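Local coordinates for MaoC domain protein dehydratase (Chloroflexus aurantiacus, PDB 4E3E) that catalyses the reversible dehydration of (2R,3S)-beta-methylmalyl-CoA to mesaconyl-CoA in the glyoxylate assimilation cycle, at the interface of chains A and B. Coordinates in Å, arbitrary orientation; residue numbers count along the deposited sequence, not the author numbering. Chains: chain A/B, MaoC domain protein dehydratase.

The three contacts form a run along the surface where chains A and B meet. Contacts 1 and 3 are neighbours, with C-alpha centres about 8 Å apart, sharing B:Ser48 and B:Ser49. Contact 2 lies farther along, about 17 Å from contact 3 and about 24 Å from contact 1. Chain A supplies its N-terminal stretch to all three. Helix 250-265 of chain B links contacts 2 and 3, and strand 104-116 of chain A links contacts 1 and 3. The protein is a homodimer, but this interface is not an exact two-fold and the assembly holds three copies, so it may not be the biological one.

Contact 1: the interface of chains A and B. Residues chain A 26-27, 104, 226; chain B 48-51.
The side chain of A:Thr27 is turned so that OG1 is anti to the carbonyl carbon and beside the backbone N (chi1 -59°). A:Thr104 has the same setting, and A:Thr27 OG1 and A:Thr104 OG1 share a hydrogen bond of 2.7 Å. Its direction is not decided. A:Thr27 OG1 also accepts the backbone N of B:Thr50 at 2.9 Å, so this hydroxyl is held from both chains. The backbone of A:Thr27 adds a second bond across. A:Thr27 N donates to the carbonyl O of B:Ser48 at 2.8 Å, in the carbonyl plane and nearly straight (168° at H). B:Ser48 OG lies beside its own backbone N and receives NE2 of the A:Gln226 amide at 2.8 Å. The serine oxygen sits in the plane of that amide. On the chain A side, A:Arg26 bends at chi2 and chi3. A:Arg26 NH1 donates to A:Thr27 O at 2.9 Å, from above the carbonyl plane. A:Gln226 OE1 lies at the guanidinium edge, where its bond to NE is weak. A:Thr104 and B:Pro51 meet tip to tip, with A:Thr104 CB 3.9 Å from the ring carbon B:Pro51 CD. The short strand 26-27 and the start of strand 104-116 thus face the turn between helices 45-48 and 50-55 of chain B. A:Gln226 joins from a loop just after helix 215-224.

Contact 2: the interface of chains A and B. Residues chain A 4-5; chain B 194, 198-200, 203, 205, 263-264.
In this mesaconyl-CoA hydratase of the MaoC-like family, the N-terminal loop of chain A lies on chain B, anchored by A:Lys4. The tight part is its aliphatic chain, set between two tyrosines. A:Lys4 CD lies over one face of the B:Tyr194 ring, 3.7 Å from its centroid, toward the rim. A:Lys4 CE lies over a face of the B:Tyr199 ring, 3.9 Å from that centroid. Bends at chi2 (-72°) and chi4 (-46°) bring the ammonium NZ to the carboxylate of B:Glu203, crossing at about a right angle. A:Lys4 NZ makes a salt bridge to B:Glu203 OE2 at 2.8 Å, on the syn lone pair; its bond to OE1 is weak. B:Glu200 N donates to B:Glu203 OE1 at 2.9 Å, almost straight (178° at H) but from above the carboxylate plane, and likely steadies it. The phenol B:Tyr199 OH donates to B:Gly264 O at 2.6 Å, from above the carbonyl plane, and likely limits ring movement. B:Glu200 OE2 stays 4.4 Å from A:Lys4 NZ and could add longer-range attraction. A:Thr5 makes the looser side and buries far less surface. A:Thr5 CG2 rests 3.9 Å from B:Ile205 CG2. The side chains of A:Thr5 and B:Asn263 cross obliquely, with A:Thr5 CB 3.4 Å from the amide oxygen B:Asn263 OD1.

Contact 3: the interface of chains A and B. Residues chain A 21-25, 106; chain B 43, 48-49, 188-191, 262.
The short helix 187-190 of chain B packs against the loop that joins strands 19-21 and 26-27 of chain A. The main polar link is between backbones. A:Thr24 N donates to B:His189 O at 2.8 Å, on a carbonyl lone pair and nearly straight (175° at H). A water joins the same place, 2.7 Å from A:Thr24 OG1 and 2.7 Å from B:Arg43 O. It also meets the carbonyl oxygens of B:His189 and B:Ala190. B:His189 points CG beside its backbone N (chi1 -78°), and its imidazole reaches between A:Val21 and A:Pro25, crossing both obliquely. A:Pro25 CD lies 3.8 Å from B:His189 CB. At the far end of the ring, B:His189 NE2 lies 3.9 Å from A:Ser106 CB. An alanine at B:His189 would probably loosen the packing against A:Pro25 and A:Ser106. Beside the histidine, A:Val21 CG1 touches B:Ala188 CB at 3.7 Å, and A:Ala23 CB meets B:Gly191 CA at 3.6 Å. Within chain B, B:Phe262 CD2, at the rim of the phenyl ring, sits over the centre of the B:Arg43 guanidinium face, while B:Arg43 CB covers the centre of the phenyl face. If this pairing occurs in solution, the site would hold the chain A loop on chain B through backbone bonding, a water and apolar packing.

Contact 1: the interface of chains A and B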
loop_
_atom_site.group_PDB
_atom_site.type_symbol
_atom_site.label_atom_id
_atom_site.label_comp_id
_atom_site.label_asym_id
_atom_site.label_seq_id
_atom_site.Cartn_x
_atom_site.Cartn_y
_atom_site.Cartn_z
ATOM N N ARG A 26 -9.569 14.969 -6.667
ATOM C CA ARG A 26 -9.239 13.857 -5.843
ATOM C C ARG A 26 -9.682 13.955 -4.410
ATOM O O ARG A 26 -9.186 14.759 -3.694
ATOM C CB ARG A 26 -7.730 13.730 -5.876
ATOM C CG ARG A 26 -7.181 12.672 -4.975
ATOM C CD ARG A 26 -7.327 11.318 -5.600
ATOM N NE ARG A 26 -6.197 10.474 -5.318
ATOM C CZ ARG A 26 -5.966 9.933 -4.149
ATOM N NH1 ARG A 26 -6.807 10.130 -3.175
ATOM N NH2 ARG A 26 -4.912 9.197 -3.974
ATOM N N THR A 27 -10.559 13.063 -3.993
ATOM C CA THR A 27 -10.957 12.941 -2.589
ATOM C C THR A 27 -9.845 12.222 -1.841
ATOM O O THR A 27 -9.399 11.144 -2.258
ATOM C CB THR A 27 -12.276 12.170 -2.436
ATOM O OG1 THR A 27 -13.298 12.859 -3.150
ATOM C CG2 THR A 27 -12.683 12.048 -0.965
ATOM N N THR A 104 -11.911 17.060 -0.919
ATOM C CA THR A 104 -11.610 16.856 -2.329
ATOM C C THR A 104 -10.861 18.042 -2.935
ATOM O O THR A 104 -11.318 19.186 -2.863
ATOM C CB THR A 104 -12.899 16.579 -3.116
ATOM O OG1 THR A 104 -13.566 15.464 -2.508
ATOM C CG2 THR A 104 -12.602 16.270 -4.603
ATOM N N GLN A 226 -1.365 10.130 -8.609
ATOM C CA GLN A 226 -1.912 10.144 -9.984
ATOM C C GLN A 226 -1.018 11.044 -10.880
ATOM O O GLN A 226 -1.473 11.844 -11.705
ATOM C CB GLN A 226 -3.402 10.513 -9.961
ATOM C CG GLN A 226 -4.269 9.382 -9.371
ATOM C CD GLN A 226 -5.635 9.887 -8.962
ATOM O OE1 GLN A 226 -5.732 10.904 -8.291
ATOM N NE2 GLN A 226 -6.703 9.196 -9.394
ATOM N N SER B 48 -12.349 8.608 -8.325
ATOM C CA SER B 48 -11.405 9.474 -7.580
ATOM C C SER B 48 -12.049 10.568 -6.758
ATOM O O SER B 48 -11.447 11.055 -5.806
ATOM C CB SER B 48 -10.391 10.117 -8.511
ATOM O OG SER B 48 -9.408 9.161 -8.872
ATOM N N SER B 49 -13.263 10.958 -7.113
ATOM C CA SER B 49 -13.903 12.084 -6.466
ATOM C C SER B 49 -15.356 11.825 -6.028
ATOM O O SER B 49 -16.238 11.567 -6.851
ATOM C CB SER B 49 -13.821 13.319 -7.377
ATOM O OG SER B 49 -14.612 14.381 -6.842
ATOM N N THR B 50 -15.594 11.901 -4.726
ATOM C CA THR B 50 -16.944 11.786 -4.199
ATOM C C THR B 50 -17.876 12.879 -4.736
ATOM O O THR B 50 -18.967 12.558 -5.209
ATOM C CB THR B 50 -16.940 11.669 -2.656
ATOM O OG1 THR B 50 -16.752 10.293 -2.316
ATOM C CG2 THR B 50 -18.247 12.153 -2.018
ATOM N N PRO B 51 -17.435 14.163 -4.725
ATOM C CA PRO B 51 -18.353 15.162 -5.300
ATOM C C PRO B 51 -18.659 14.948 -6.802
ATOM O O PRO B 51 -19.785 15.179 -7.232
ATOM C CB PRO B 51 -17.641 16.500 -5.034
ATOM C CG PRO B 51 -16.723 16.206 -3.869
ATOM C CD PRO B 51 -16.230 14.807 -4.156
#

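Contact 2: the interface of chains A and B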
loop_
_atom_site.group_PDB
_atom_site.type_symbol
_atom_site.label_atom_id
_atom_site.label_comp_id
_atom_site.label_asym_id
_atom_site.label_seq_id
_atom_site.Cartn_x
_atom_site.Cartn_y
_atom_site.Cartn_z
ATOM N N LYS A 4 -7.512 10.638 -30.173
ATOM C CA LYS A 4 -8.311 10.749 -28.964
ATOM C C LYS A 4 -7.431 10.948 -27.724
ATOM O O LYS A 4 -7.924 11.208 -26.632
ATOM C CB LYS A 4 -9.184 9.496 -28.814
ATOM C CG LYS A 4 -10.247 9.327 -29.903
ATOM C CD LYS A 4 -11.370 10.348 -29.742
ATOM C CE LYS A 4 -12.506 10.117 -30.723
ATOM N NZ LYS A 4 -11.987 9.878 -32.100
ATOM N N THR A 5 -6.122 10.842 -27.901
ATOM C CA THR A 5 -5.216 10.877 -26.760
ATOM C C THR A 5 -4.731 12.301 -26.438
ATOM O O THR A 5 -4.915 13.235 -27.238
ATOM C CB THR A 5 -4.027 9.939 -26.980
ATOM O OG1 THR A 5 -3.465 10.212 -28.262
ATOM C CG2 THR A 5 -4.489 8.479 -26.923
ATOM N N TYR B 194 -13.954 14.570 -25.660
ATOM C CA TYR B 194 -14.560 13.521 -26.475
ATOM C C TYR B 194 -15.646 12.751 -25.731
ATOM O O TYR B 194 -15.397 12.129 -24.701
ATOM C CB TYR B 194 -13.479 12.576 -27.025
ATOM C CG TYR B 194 -12.547 13.266 -28.005
ATOM C CD1 TYR B 194 -12.979 13.598 -29.293
ATOM C CD2 TYR B 194 -11.243 13.598 -27.647
ATOM C CE1 TYR B 194 -12.136 14.234 -30.199
ATOM C CE2 TYR B 194 -10.393 14.237 -28.546
ATOM C CZ TYR B 194 -10.846 14.553 -29.815
ATOM O OH TYR B 194 -10.009 15.184 -30.707
ATOM N N ASP B 198 -18.602 11.174 -30.294
ATOM C CA ASP B 198 -17.389 11.525 -31.040
ATOM C C ASP B 198 -16.503 10.337 -31.404
ATOM O O ASP B 198 -15.582 10.469 -32.211
ATOM C CB ASP B 198 -16.568 12.574 -30.274
ATOM C CG ASP B 198 -17.408 13.748 -29.815
ATOM O OD1 ASP B 198 -18.194 14.284 -30.626
ATOM O OD2 ASP B 198 -17.283 14.134 -28.634
ATOM N N TYR B 199 -16.772 9.181 -30.803
ATOM C CA TYR B 199 -15.996 7.982 -31.095
ATOM C C TYR B 199 -16.499 7.314 -32.375
ATOM O O TYR B 199 -17.699 7.311 -32.651
ATOM C CB TYR B 199 -15.997 7.044 -29.880
ATOM C CG TYR B 199 -15.064 7.538 -28.806
ATOM C CD1 TYR B 199 -15.494 8.460 -27.845
ATOM C CD2 TYR B 199 -13.720 7.127 -28.781
ATOM C CE1 TYR B 199 -14.624 8.939 -26.877
ATOM C CE2 TYR B 199 -12.841 7.605 -27.817
ATOM C CZ TYR B 199 -13.301 8.499 -26.868
ATOM O OH TYR B 199 -12.438 8.960 -25.917
ATOM N N GLU B 200 -15.569 6.792 -33.174
ATOM C CA GLU B 200 -15.892 6.170 -34.453
ATOM C C GLU B 200 -15.728 4.666 -34.349
ATOM O O GLU B 200 -14.661 4.182 -33.953
ATOM C CB GLU B 200 -14.985 6.710 -35.565
ATOM C CG GLU B 200 -15.204 8.182 -35.882
ATOM C CD GLU B 200 -13.991 8.840 -36.519
ATOM O OE1 GLU B 200 -13.334 8.208 -37.380
ATOM O OE2 GLU B 200 -13.693 9.998 -36.157
ATOM N N GLU B 203 -12.443 2.587 -34.988
ATOM C CA GLU B 203 -11.266 3.360 -34.724
ATOM C C GLU B 203 -10.377 2.687 -33.708
ATOM O O GLU B 203 -10.842 2.016 -32.829
ATOM C CB GLU B 203 -11.608 4.782 -34.340
ATOM C CG GLU B 203 -11.461 5.130 -32.901
ATOM C CD GLU B 203 -11.737 6.582 -32.636
ATOM O OE1 GLU B 203 -12.850 6.914 -32.283
ATOM O OE2 GLU B 203 -10.831 7.382 -32.768
ATOM N N ILE B 205 -7.118 3.190 -30.991
ATOM C CA ILE B 205 -6.536 4.196 -30.101
ATOM C C ILE B 205 -5.274 3.674 -29.412
ATOM O O ILE B 205 -5.333 2.708 -28.640
ATOM C CB ILE B 205 -7.548 4.602 -29.017
ATOM C CG1 ILE B 205 -8.864 5.047 -29.672
ATOM C CG2 ILE B 205 -6.974 5.698 -28.128
ATOM C CD1 ILE B 205 -10.014 5.167 -28.694
ATOM N N ASN B 263 -5.848 7.454 -21.147
ATOM C CA ASN B 263 -5.306 8.248 -22.224
ATOM C C ASN B 263 -6.003 7.845 -23.518
ATOM O O ASN B 263 -5.509 6.986 -24.257
ATOM C CB ASN B 263 -3.775 8.057 -22.347
ATOM C CG ASN B 263 -3.153 9.054 -23.307
ATOM O OD1 ASN B 263 -3.767 10.071 -23.634
ATOM N ND2 ASN B 263 -1.930 8.773 -23.768
ATOM N N GLY B 264 -7.176 8.431 -23.767
ATOM C CA GLY B 264 -7.903 8.193 -25.017
ATOM C C GLY B 264 -9.334 7.741 -24.811
ATOM O O GLY B 264 -10.158 7.821 -25.740
#

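Contact 3: the interface of chains A and B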
loop_
_atom_site.group_PDB
_atom_site.type_symbol
_atom_site.label_atom_id
_atom_site.label_comp_id
_atom_site.label_asym_id
_atom_site.label_seq_id
_atom_site.Cartn_x
_atom_site.Cartn_y
_atom_site.Cartn_z
ATOM N N VAL A 21 -7.353 24.186 -16.477
ATOM C CA VAL A 21 -8.117 23.469 -15.452
ATOM C C VAL A 21 -7.789 21.982 -15.572
ATOM O O VAL A 21 -8.118 21.362 -16.570
ATOM C CB VAL A 21 -9.644 23.707 -15.592
ATOM C CG1 VAL A 21 -10.416 22.901 -14.545
ATOM C CG2 VAL A 21 -9.959 25.193 -15.472
ATOM N N HIS A 22 -7.114 21.437 -14.584
ATOM C CA HIS A 22 -6.672 20.074 -14.605
ATOM C C HIS A 22 -7.725 19.044 -14.333
ATOM O O HIS A 22 -8.657 19.269 -13.600
ATOM C CB HIS A 22 -5.474 19.892 -13.681
ATOM C CG HIS A 22 -4.343 20.841 -13.954
ATOM N ND1 HIS A 22 -3.635 20.795 -15.055
ATOM C CD2 HIS A 22 -3.841 21.877 -13.225
ATOM C CE1 HIS A 22 -2.718 21.732 -15.037
ATOM N NE2 HIS A 22 -2.840 22.400 -13.923
ATOM N N ALA A 23 -7.533 17.871 -14.881
ATOM C CA ALA A 23 -8.423 16.764 -14.676
ATOM C C ALA A 23 -8.283 16.087 -13.321
ATOM O O ALA A 23 -7.354 16.317 -12.613
ATOM C CB ALA A 23 -8.239 15.757 -15.779
ATOM N N THR A 24 -9.212 15.211 -13.015
ATOM C CA THR A 24 -9.088 14.325 -11.893
ATOM C C THR A 24 -9.010 14.907 -10.523
ATOM O O THR A 24 -8.063 14.743 -9.835
ATOM C CB THR A 24 -7.847 13.434 -12.062
ATOM O OG1 THR A 24 -7.654 13.182 -13.427
ATOM C CG2 THR A 24 -8.014 12.160 -11.350
ATOM N N PRO A 25 -10.064 15.570 -10.118
ATOM C CA PRO A 25 -10.194 16.006 -8.748
ATOM C C PRO A 25 -10.167 14.803 -7.826
ATOM O O PRO A 25 -10.592 13.748 -8.175
ATOM C CB PRO A 25 -11.546 16.673 -8.722
ATOM C CG PRO A 25 -12.272 16.119 -9.842
ATOM C CD PRO A 25 -11.282 15.762 -10.884
ATOM N N SER A 106 -9.057 20.020 -6.197
ATOM C CA SER A 106 -8.886 20.239 -7.632
ATOM C C SER A 106 -7.845 21.331 -7.858
ATOM O O SER A 106 -7.631 22.197 -7.000
ATOM C CB SER A 106 -10.210 20.572 -8.315
ATOM O OG SER A 106 -11.021 21.354 -7.477
ATOM N N ARG B 43 -6.987 7.126 -13.324
ATOM C CA ARG B 43 -7.394 8.531 -13.191
ATOM C C ARG B 43 -8.866 8.801 -13.496
ATOM O O ARG B 43 -9.270 9.958 -13.537
ATOM C CB ARG B 43 -6.510 9.438 -14.047
ATOM C CG ARG B 43 -5.106 9.618 -13.494
ATOM C CD ARG B 43 -4.415 10.753 -14.221
ATOM N NE ARG B 43 -3.906 10.286 -15.506
ATOM C CZ ARG B 43 -3.842 11.029 -16.607
ATOM N NH1 ARG B 43 -4.267 12.286 -16.589
ATOM N NH2 ARG B 43 -3.359 10.505 -17.728
ATOM N N SER B 48 -12.349 8.608 -8.325
ATOM C CA SER B 48 -11.405 9.474 -7.580
ATOM C C SER B 48 -12.049 10.568 -6.758
ATOM O O SER B 48 -11.447 11.055 -5.806
ATOM C CB SER B 48 -10.391 10.117 -8.511
ATOM O OG SER B 48 -9.408 9.161 -8.872
ATOM N N SER B 49 -13.263 10.958 -7.113
ATOM C CA SER B 49 -13.903 12.084 -6.466
ATOM C C SER B 49 -15.356 11.825 -6.028
ATOM O O SER B 49 -16.238 11.567 -6.851
ATOM C CB SER B 49 -13.821 13.319 -7.377
ATOM O OG SER B 49 -14.612 14.381 -6.842
ATOM N N ALA B 188 -13.422 19.229 -18.153
ATOM C CA ALA B 188 -12.033 19.435 -17.738
ATOM C C ALA B 188 -11.693 18.486 -16.589
ATOM O O ALA B 188 -10.626 17.870 -16.587
ATOM C CB ALA B 188 -11.793 20.885 -17.339
ATOM N N HIS B 189 -12.600 18.349 -15.626
ATOM C CA HIS B 189 -12.380 17.407 -14.523
ATOM C C HIS B 189 -12.356 15.977 -15.004
ATOM O O HIS B 189 -11.539 15.192 -14.532
ATOM C CB HIS B 189 -13.434 17.597 -13.425
ATOM C CG HIS B 189 -13.177 18.789 -12.529
ATOM N ND1 HIS B 189 -13.969 19.087 -11.475
ATOM C CD2 HIS B 189 -12.156 19.744 -12.538
ATOM C CE1 HIS B 189 -13.494 20.188 -10.855
ATOM N NE2 HIS B 189 -12.384 20.589 -11.505
ATOM N N ALA B 190 -13.236 15.615 -15.947
ATOM C CA ALA B 190 -13.263 14.250 -16.451
ATOM C C ALA B 190 -11.967 13.932 -17.198
ATOM O O ALA B 190 -11.436 12.838 -17.077
ATOM C CB ALA B 190 -14.462 14.021 -17.347
ATOM N N GLY B 191 -11.465 14.901 -17.960
ATOM C CA GLY B 191 -10.188 14.749 -18.628
ATOM C C GLY B 191 -10.244 14.675 -20.144
ATOM O O GLY B 191 -9.216 14.470 -20.784
ATOM N N PHE B 262 -7.181 5.320 -19.943
ATOM C CA PHE B 262 -7.574 6.707 -19.594
ATOM C C PHE B 262 -7.051 7.706 -20.630
ATOM O O PHE B 262 -7.720 8.691 -20.943
ATOM C CB PHE B 262 -7.088 7.138 -18.203
ATOM C CG PHE B 262 -7.572 8.539 -17.793
ATOM C CD1 PHE B 262 -8.826 8.724 -17.221
ATOM C CD2 PHE B 262 -6.775 9.661 -18.014
ATOM C CE1 PHE B 262 -9.275 9.988 -16.865
ATOM C CE2 PHE B 262 -7.211 10.933 -17.666
ATOM C CZ PHE B 262 -8.465 11.100 -17.085
HETATM O O HOH W 1 -10.098 12.391 -14.319
#